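Local structure of seryl-tRNA synthetase, cytoplasmic (Candida albicans, 3QO8) at residues L191-K202 against C322-L330. The protein charges tRNA(Ser) with serine in two steps, first activating the amino acid with ATP to Ser-AMP and then transferring it to the acceptor end of the tRNA. Numbering follows the deposited sequence.
Sequences LINYGLSFLSSK and CSEEFYQSL. With SSA (5'-O-(N-(L-seryl)-sulfamoyl)adenosine), chain D.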
ATOM      1  N   LEU A 191      -5.256  17.290   1.856  1.00 11.46           N
ATOM      2  CA  LEU A 191      -6.601  16.708   1.770  1.00 12.80           C
ATOM      3  C   LEU A 191      -6.821  15.584   2.783  1.00 14.75           C
ATOM      4  O   LEU A 191      -7.882  15.484   3.397  1.00 15.80           O
ATOM      5  CB  LEU A 191      -6.894  16.201   0.359  1.00 16.38           C
ATOM      6  CG  LEU A 191      -7.244  17.351  -0.594  1.00 20.25           C
ATOM      7  CD1 LEU A 191      -7.121  16.896  -2.018  1.00 13.17           C
ATOM      8  CD2 LEU A 191      -8.660  17.856  -0.288  1.00 16.14           C
ATOM      9  N   ILE A 192      -5.812  14.739   2.961  1.00 12.79           N
ATOM     10  CA  ILE A 192      -5.916  13.670   3.941  1.00 12.03           C
ATOM     11  C   ILE A 192      -6.143  14.248   5.351  1.00 17.01           C
ATOM     12  O   ILE A 192      -7.045  13.822   6.078  1.00 14.54           O
ATOM     13  CB  ILE A 192      -4.643  12.807   3.938  1.00 17.69           C
ATOM     14  CG1 ILE A 192      -4.554  11.994   2.640  1.00 14.32           C
ATOM     15  CG2 ILE A 192      -4.628  11.892   5.148  1.00 12.75           C
ATOM     16  CD1 ILE A 192      -3.155  11.429   2.362  1.00 13.89           C
ATOM     17  N   ASN A 193      -5.330  15.226   5.734  1.00 13.75           N
ATOM     18  CA  ASN A 193      -5.426  15.799   7.084  1.00 16.87           C
ATOM     19  C   ASN A 193      -6.631  16.705   7.306  1.00 15.86           C
ATOM     20  O   ASN A 193      -7.259  16.694   8.379  1.00 16.42           O
ATOM     21  CB  ASN A 193      -4.127  16.517   7.449  1.00 12.22           C
ATOM     22  CG  ASN A 193      -2.987  15.544   7.633  1.00 23.49           C
ATOM     23  OD1 ASN A 193      -3.126  14.552   8.336  1.00 27.09           O
ATOM     24  ND2 ASN A 193      -1.869  15.809   6.989  1.00 27.02           N
ATOM     25  N   TYR A 194      -6.966  17.483   6.292  1.00 14.07           N
ATOM     26  CA  TYR A 194      -8.187  18.285   6.370  1.00 14.51           C
ATOM     27  C   TYR A 194      -9.402  17.363   6.509  1.00 13.17           C
ATOM     28  O   TYR A 194     -10.251  17.559   7.386  1.00 17.78           O
ATOM     29  CB  TYR A 194      -8.320  19.234   5.169  1.00 16.90           C
ATOM     30  CG  TYR A 194      -9.640  19.979   5.154  1.00 16.88           C
ATOM     31  CD1 TYR A 194     -10.118  20.598   6.309  1.00 17.93           C
ATOM     32  CD2 TYR A 194     -10.423  20.023   4.004  1.00 17.58           C
ATOM     33  CE1 TYR A 194     -11.329  21.264   6.314  1.00 22.56           C
ATOM     34  CE2 TYR A 194     -11.638  20.693   3.995  1.00 20.79           C
ATOM     35  CZ  TYR A 194     -12.082  21.313   5.155  1.00 21.85           C
ATOM     36  OH  TYR A 194     -13.285  21.979   5.163  1.00 19.48           O
ATOM     37  N   GLY A 195      -9.458  16.332   5.674  1.00 14.63           N
ATOM     38  CA  GLY A 195     -10.536  15.358   5.727  1.00 17.44           C
ATOM     39  C   GLY A 195     -10.687  14.686   7.083  1.00 15.78           C
ATOM     40  O   GLY A 195     -11.812  14.536   7.583  1.00 16.78           O
ATOM     41  N   LEU A 196      -9.570  14.264   7.681  1.00 17.74           N
ATOM     42  CA  LEU A 196      -9.611  13.661   9.018  1.00 13.97           C
ATOM     43  C   LEU A 196     -10.085  14.664  10.060  1.00 14.52           C
ATOM     44  O   LEU A 196     -10.905  14.346  10.923  1.00 19.35           O
ATOM     45  CB  LEU A 196      -8.230  13.116   9.417  1.00 13.28           C
ATOM     46  CG  LEU A 196      -7.788  11.863   8.667  1.00 15.53           C
ATOM     47  CD1 LEU A 196      -6.329  11.501   8.986  1.00 16.20           C
ATOM     48  CD2 LEU A 196      -8.714  10.700   9.021  1.00 19.12           C
ATOM     49  N   SER A 197      -9.566  15.885   9.976  1.00 16.28           N
ATOM     50  CA  SER A 197      -9.908  16.921  10.948  1.00 17.83           C
ATOM     51  C   SER A 197     -11.377  17.278  10.815  1.00 19.06           C
ATOM     52  O   SER A 197     -12.096  17.426  11.817  1.00 19.65           O
ATOM     53  CB  SER A 197      -9.050  18.166  10.726  1.00 22.83           C
ATOM     54  OG  SER A 197      -9.357  19.167  11.676  1.00 27.29           O
ATOM     55  N   PHE A 198     -11.816  17.396   9.561  1.00 16.94           N
ATOM     56  CA  PHE A 198     -13.201  17.729   9.230  1.00 20.31           C
ATOM     57  C   PHE A 198     -14.169  16.707   9.829  1.00 20.86           C
ATOM     58  O   PHE A 198     -15.138  17.072  10.490  1.00 21.84           O
ATOM     59  CB  PHE A 198     -13.353  17.780   7.705  1.00 18.79           C
ATOM     60  CG  PHE A 198     -14.741  18.132   7.229  1.00 21.50           C
ATOM     61  CD1 PHE A 198     -15.128  19.463   7.076  1.00 22.66           C
ATOM     62  CD2 PHE A 198     -15.639  17.135   6.892  1.00 14.68           C
ATOM     63  CE1 PHE A 198     -16.403  19.786   6.623  1.00 28.66           C
ATOM     64  CE2 PHE A 198     -16.925  17.449   6.430  1.00 18.14           C
ATOM     65  CZ  PHE A 198     -17.300  18.779   6.290  1.00 26.89           C
ATOM     66  N   LEU A 199     -13.902  15.424   9.608  1.00 17.94           N
ATOM     67  CA  LEU A 199     -14.796  14.390  10.122  1.00 18.87           C
ATOM     68  C   LEU A 199     -14.662  14.227  11.632  1.00 23.52           C
ATOM     69  O   LEU A 199     -15.644  13.967  12.330  1.00 24.60           O
ATOM     70  CB  LEU A 199     -14.558  13.057   9.416  1.00 20.78           C
ATOM     71  CG  LEU A 199     -15.008  12.953   7.954  1.00 15.58           C
ATOM     72  CD1 LEU A 199     -14.675  11.565   7.405  1.00 12.20           C
ATOM     73  CD2 LEU A 199     -16.518  13.258   7.804  1.00 17.61           C
ATOM     74  N   SER A 200     -13.443  14.380  12.139  1.00 20.33           N
ATOM     75  CA  SER A 200     -13.211  14.266  13.575  1.00 21.92           C
ATOM     76  C   SER A 200     -14.034  15.326  14.332  1.00 30.41           C
ATOM     77  O   SER A 200     -14.572  15.064  15.411  1.00 24.62           O
ATOM     78  CB  SER A 200     -11.709  14.377  13.887  1.00 24.46           C
ATOM     79  OG  SER A 200     -11.497  14.660  15.252  1.00 42.74           O
ATOM     80  N   SER A 201     -14.148  16.518  13.751  1.00 25.97           N
ATOM     81  CA  SER A 201     -14.940  17.586  14.357  1.00 33.63           C
ATOM     82  C   SER A 201     -16.417  17.228  14.395  1.00 36.89           C
ATOM     83  O   SER A 201     -17.186  17.843  15.122  1.00 38.39           O
ATOM     84  CB  SER A 201     -14.768  18.895  13.579  1.00 36.10           C
ATOM     85  OG  SER A 201     -13.494  19.453  13.831  1.00 45.63           O
ATOM     86  N   LYS A 202     -16.813  16.257  13.583  1.00 33.85           N
ATOM     87  CA  LYS A 202     -18.204  15.832  13.528  1.00 34.84           C
ATOM     88  C   LYS A 202     -18.447  14.562  14.334  1.00 32.77           C
ATOM     89  O   LYS A 202     -19.491  13.933  14.211  1.00 45.72           O
ATOM     90  CB  LYS A 202     -18.630  15.618  12.084  1.00 32.77           C
ATOM     91  CG  LYS A 202     -18.754  16.902  11.304  1.00 35.23           C
ATOM     92  CD  LYS A 202     -19.097  16.639   9.867  1.00 33.84           C
ATOM     93  CE  LYS A 202     -19.236  17.943   9.128  1.00 33.49           C
ATOM     94  NZ  LYS A 202     -20.307  18.782   9.738  1.00 42.60           N
ATOM     95  N   CYS A 322     -22.619  15.569   4.872  1.00 17.19           N
ATOM     96  CA  CYS A 322     -21.225  15.775   5.288  1.00 20.49           C
ATOM     97  C   CYS A 322     -20.292  15.950   4.088  1.00 19.56           C
ATOM     98  O   CYS A 322     -19.429  16.826   4.085  1.00 20.23           O
ATOM     99  CB  CYS A 322     -20.711  14.610   6.159  1.00 25.69           C
ATOM    100  SG  CYS A 322     -21.192  14.705   7.893  1.00 38.45           S
ATOM    101  N   SER A 323     -20.431  15.093   3.085  1.00 18.64           N
ATOM    102  CA  SER A 323     -19.596  15.227   1.890  1.00 14.43           C
ATOM    103  C   SER A 323     -19.892  16.526   1.124  1.00 16.64           C
ATOM    104  O   SER A 323     -18.981  17.194   0.615  1.00 16.57           O
ATOM    105  CB  SER A 323     -19.767  14.008   0.991  1.00 22.84           C
ATOM    106  OG  SER A 323     -19.245  12.847   1.637  1.00 26.43           O
ATOM    107  N   GLU A 324     -21.169  16.886   1.025  1.00 16.75           N
ATOM    108  CA  GLU A 324     -21.513  18.142   0.359  1.00 18.03           C
ATOM    109  C   GLU A 324     -20.837  19.319   1.058  1.00 18.84           C
ATOM    110  O   GLU A 324     -20.233  20.185   0.419  1.00 18.58           O
ATOM    111  CB  GLU A 324     -23.022  18.339   0.354  1.00 20.43           C
ATOM    112  CG  GLU A 324     -23.759  17.330  -0.503  1.00 19.83           C
ATOM    113  CD  GLU A 324     -25.242  17.643  -0.573  1.00 37.33           C
ATOM    114  OE1 GLU A 324     -25.609  18.673  -1.187  1.00 46.14           O
ATOM    115  OE2 GLU A 324     -26.032  16.868  -0.009  1.00 27.45           O
ATOM    116  N   GLU A 325     -20.942  19.351   2.380  1.00 16.11           N
ATOM    117  CA  GLU A 325     -20.325  20.418   3.150  1.00 20.80           C
ATOM    118  C   GLU A 325     -18.821  20.465   2.885  1.00 14.63           C
ATOM    119  O   GLU A 325     -18.237  21.537   2.714  1.00 20.41           O
ATOM    120  CB  GLU A 325     -20.613  20.243   4.644  1.00 24.15           C
ATOM    121  CG  GLU A 325     -20.057  21.361   5.504  1.00 31.72           C
ATOM    122  CD  GLU A 325     -20.226  21.107   7.008  1.00 39.75           C
ATOM    123  OE1 GLU A 325     -20.902  20.123   7.390  1.00 34.02           O
ATOM    124  OE2 GLU A 325     -19.668  21.894   7.803  1.00 40.43           O
ATOM    125  N   PHE A 326     -18.190  19.297   2.842  1.00 16.88           N
ATOM    126  CA  PHE A 326     -16.767  19.221   2.529  1.00 16.43           C
ATOM    127  C   PHE A 326     -16.450  19.875   1.170  1.00 19.33           C
ATOM    128  O   PHE A 326     -15.535  20.702   1.078  1.00 15.29           O
ATOM    129  CB  PHE A 326     -16.297  17.757   2.568  1.00 15.49           C
ATOM    130  CG  PHE A 326     -14.802  17.577   2.348  1.00 17.85           C
ATOM    131  CD1 PHE A 326     -13.903  17.747   3.388  1.00 16.79           C
ATOM    132  CD2 PHE A 326     -14.312  17.237   1.092  1.00 18.61           C
ATOM    133  CE1 PHE A 326     -12.535  17.571   3.190  1.00 18.70           C
ATOM    134  CE2 PHE A 326     -12.948  17.069   0.880  1.00 21.81           C
ATOM    135  CZ  PHE A 326     -12.057  17.242   1.928  1.00 18.27           C
ATOM    136  N   TYR A 327     -17.191  19.521   0.116  1.00 17.19           N
ATOM    137  CA  TYR A 327     -16.914  20.112  -1.202  1.00 17.30           C
ATOM    138  C   TYR A 327     -17.282  21.584  -1.276  1.00 16.91           C
ATOM    139  O   TYR A 327     -16.615  22.377  -1.955  1.00 18.22           O
ATOM    140  CB  TYR A 327     -17.509  19.271  -2.350  1.00 19.21           C
ATOM    141  CG  TYR A 327     -16.742  17.987  -2.386  1.00 19.69           C
ATOM    142  CD1 TYR A 327     -15.497  17.934  -2.984  1.00 20.74           C
ATOM    143  CD2 TYR A 327     -17.202  16.861  -1.722  1.00 18.94           C
ATOM    144  CE1 TYR A 327     -14.740  16.772  -2.958  1.00 14.53           C
ATOM    145  CE2 TYR A 327     -16.449  15.691  -1.691  1.00 15.25           C
ATOM    146  CZ  TYR A 327     -15.223  15.659  -2.308  1.00 15.62           C
ATOM    147  OH  TYR A 327     -14.458  14.507  -2.268  1.00 18.16           O
ATOM    148  N   GLN A 328     -18.325  21.966  -0.552  1.00 16.43           N
ATOM    149  CA  GLN A 328     -18.657  23.383  -0.474  1.00 21.86           C
ATOM    150  C   GLN A 328     -17.499  24.157   0.140  1.00 21.06           C
ATOM    151  O   GLN A 328     -17.179  25.266  -0.298  1.00 18.72           O
ATOM    152  CB  GLN A 328     -19.923  23.596   0.348  1.00 23.12           C
ATOM    153  CG  GLN A 328     -21.157  23.112  -0.356  1.00 26.46           C
ATOM    154  CD  GLN A 328     -22.404  23.446   0.410  1.00 35.77           C
ATOM    155  OE1 GLN A 328     -22.405  24.364   1.228  1.00 37.90           O
ATOM    156  NE2 GLN A 328     -23.479  22.706   0.153  1.00 33.48           N
ATOM    157  N   SER A 329     -16.864  23.556   1.142  1.00 18.79           N
ATOM    158  CA  SER A 329     -15.763  24.203   1.856  1.00 22.95           C
ATOM    159  C   SER A 329     -14.536  24.369   0.956  1.00 24.30           C
ATOM    160  O   SER A 329     -13.687  25.228   1.193  1.00 23.58           O
ATOM    161  CB  SER A 329     -15.402  23.415   3.123  1.00 24.84           C
ATOM    162  OG  SER A 329     -14.495  22.363   2.841  1.00 21.45           O
ATOM    163  N   LEU A 330     -14.453  23.550  -0.087  1.00 19.74           N
ATOM    164  CA  LEU A 330     -13.374  23.670  -1.061  1.00 16.49           C
ATOM    165  C   LEU A 330     -13.780  24.532  -2.250  1.00 17.51           C
ATOM    166  O   LEU A 330     -12.971  24.776  -3.145  1.00 20.06           O
ATOM    167  CB  LEU A 330     -12.951  22.287  -1.566  1.00 16.42           C
ATOM    168  CG  LEU A 330     -12.237  21.384  -0.560  1.00 19.09           C
ATOM    169  CD1 LEU A 330     -12.210  19.927  -1.048  1.00 17.62           C
ATOM    170  CD2 LEU A 330     -10.828  21.911  -0.340  1.00 18.50           C
TER
HETATM  171  N10 SSA D 488     -18.915  32.145   1.500  0.77 64.92           N
HETATM  172  CA  SSA D 488     -17.509  32.485   1.382  0.77 65.25           C
HETATM  173  CB  SSA D 488     -16.761  31.912   2.582  0.77 68.72           C
HETATM  174  OG  SSA D 488     -15.357  32.164   2.455  0.77 71.14           O
HETATM  175  C9  SSA D 488     -16.957  31.914   0.104  0.77 58.24           C
HETATM  176  O9  SSA D 488     -15.800  32.123  -0.221  0.77 49.31           O
HETATM  177  N8  SSA D 488     -17.791  31.176  -0.629  0.77 62.68           N
HETATM  178  S1  SSA D 488     -17.276  30.369  -1.918  0.77 54.75           S
HETATM  179  O1S SSA D 488     -18.291  29.434  -2.316  0.77 49.50           O
HETATM  180  O2S SSA D 488     -16.997  31.290  -2.988  0.77 56.22           O
HETATM  181  O5' SSA D 488     -15.978  29.625  -1.554  0.77 52.38           O
HETATM  182  C5' SSA D 488     -15.999  28.371  -0.875  0.77 45.07           C
HETATM  183  C4' SSA D 488     -14.608  28.121  -0.303  0.77 43.40           C
HETATM  184  O4' SSA D 488     -13.680  27.779  -1.336  0.77 37.35           O
HETATM  185  C3' SSA D 488     -14.048  29.365   0.368  0.77 48.71           C
HETATM  186  O3' SSA D 488     -14.256  29.321   1.783  0.77 55.91           O
HETATM  187  C2' SSA D 488     -12.570  29.342   0.055  0.77 45.38           C
HETATM  188  O2' SSA D 488     -11.855  28.717   1.117  0.77 54.04           O
HETATM  189  C1' SSA D 488     -12.443  28.484  -1.189  0.77 38.12           C
HETATM  190  N9  SSA D 488     -12.208  29.401  -2.328  0.77 41.81           N
HETATM  191  C8  SSA D 488     -13.096  29.776  -3.268  0.77 33.99           C
HETATM  192  N7  SSA D 488     -12.483  30.635  -4.117  0.77 41.07           N
HETATM  193  C5  SSA D 488     -11.209  30.798  -3.696  0.77 38.71           C
HETATM  194  C6  SSA D 488     -10.128  31.538  -4.157  0.77 40.62           C
HETATM  195  N6  SSA D 488     -10.231  32.319  -5.265  0.77 43.44           N
HETATM  196  N1  SSA D 488      -8.959  31.475  -3.479  0.77 39.64           N
HETATM  197  C2  SSA D 488      -8.831  30.709  -2.386  0.77 36.86           C
HETATM  198  N3  SSA D 488      -9.856  29.983  -1.923  0.77 34.55           N
HETATM  199  C4  SSA D 488     -11.050  30.018  -2.562  0.77 38.25           C
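Y194 OH and S329 OG lie 2.6 Å apart, the serine oxygen at the edge of the tyrosine ring and near its plane. S329 OG itself donates to F326 O one turn back, at 2.6 Å and tilted from the carbonyl plane; its chi1 of 85°, between backbone N and carbonyl carbon, folds it onto that oxygen. F326 fits as a knob among L191, Y194, G195 and F198. Its ring runs nearly parallel to that of Y194 but slid aside, with CE1 3.3 Å from Y194 CD2, and turns an edge to the face of F198, planes at 76°. F326 CB also sits over that face in a CH-pi contact. The contact joins helix 183-200 to helix 312-329 of the class II synthetase catalytic core, the segments 191-200 and 322-329 running at 131° to each other; L191 CD2 meets F326 CZ and L330 CD1. At the other end K202 NZ bonds E325 OE1 at 2.8 Å, on the syn side but tilted out of the carboxylate plane, a salt bridge next to F198. S323 OG bonds T404 O; E324 OE2 forms a salt bridge with R129, and OE1 is hydrogen-bonded to Y334 OH. Q328, S329 and L330 line a pocket holding the seryl-adenylate analogue SSA.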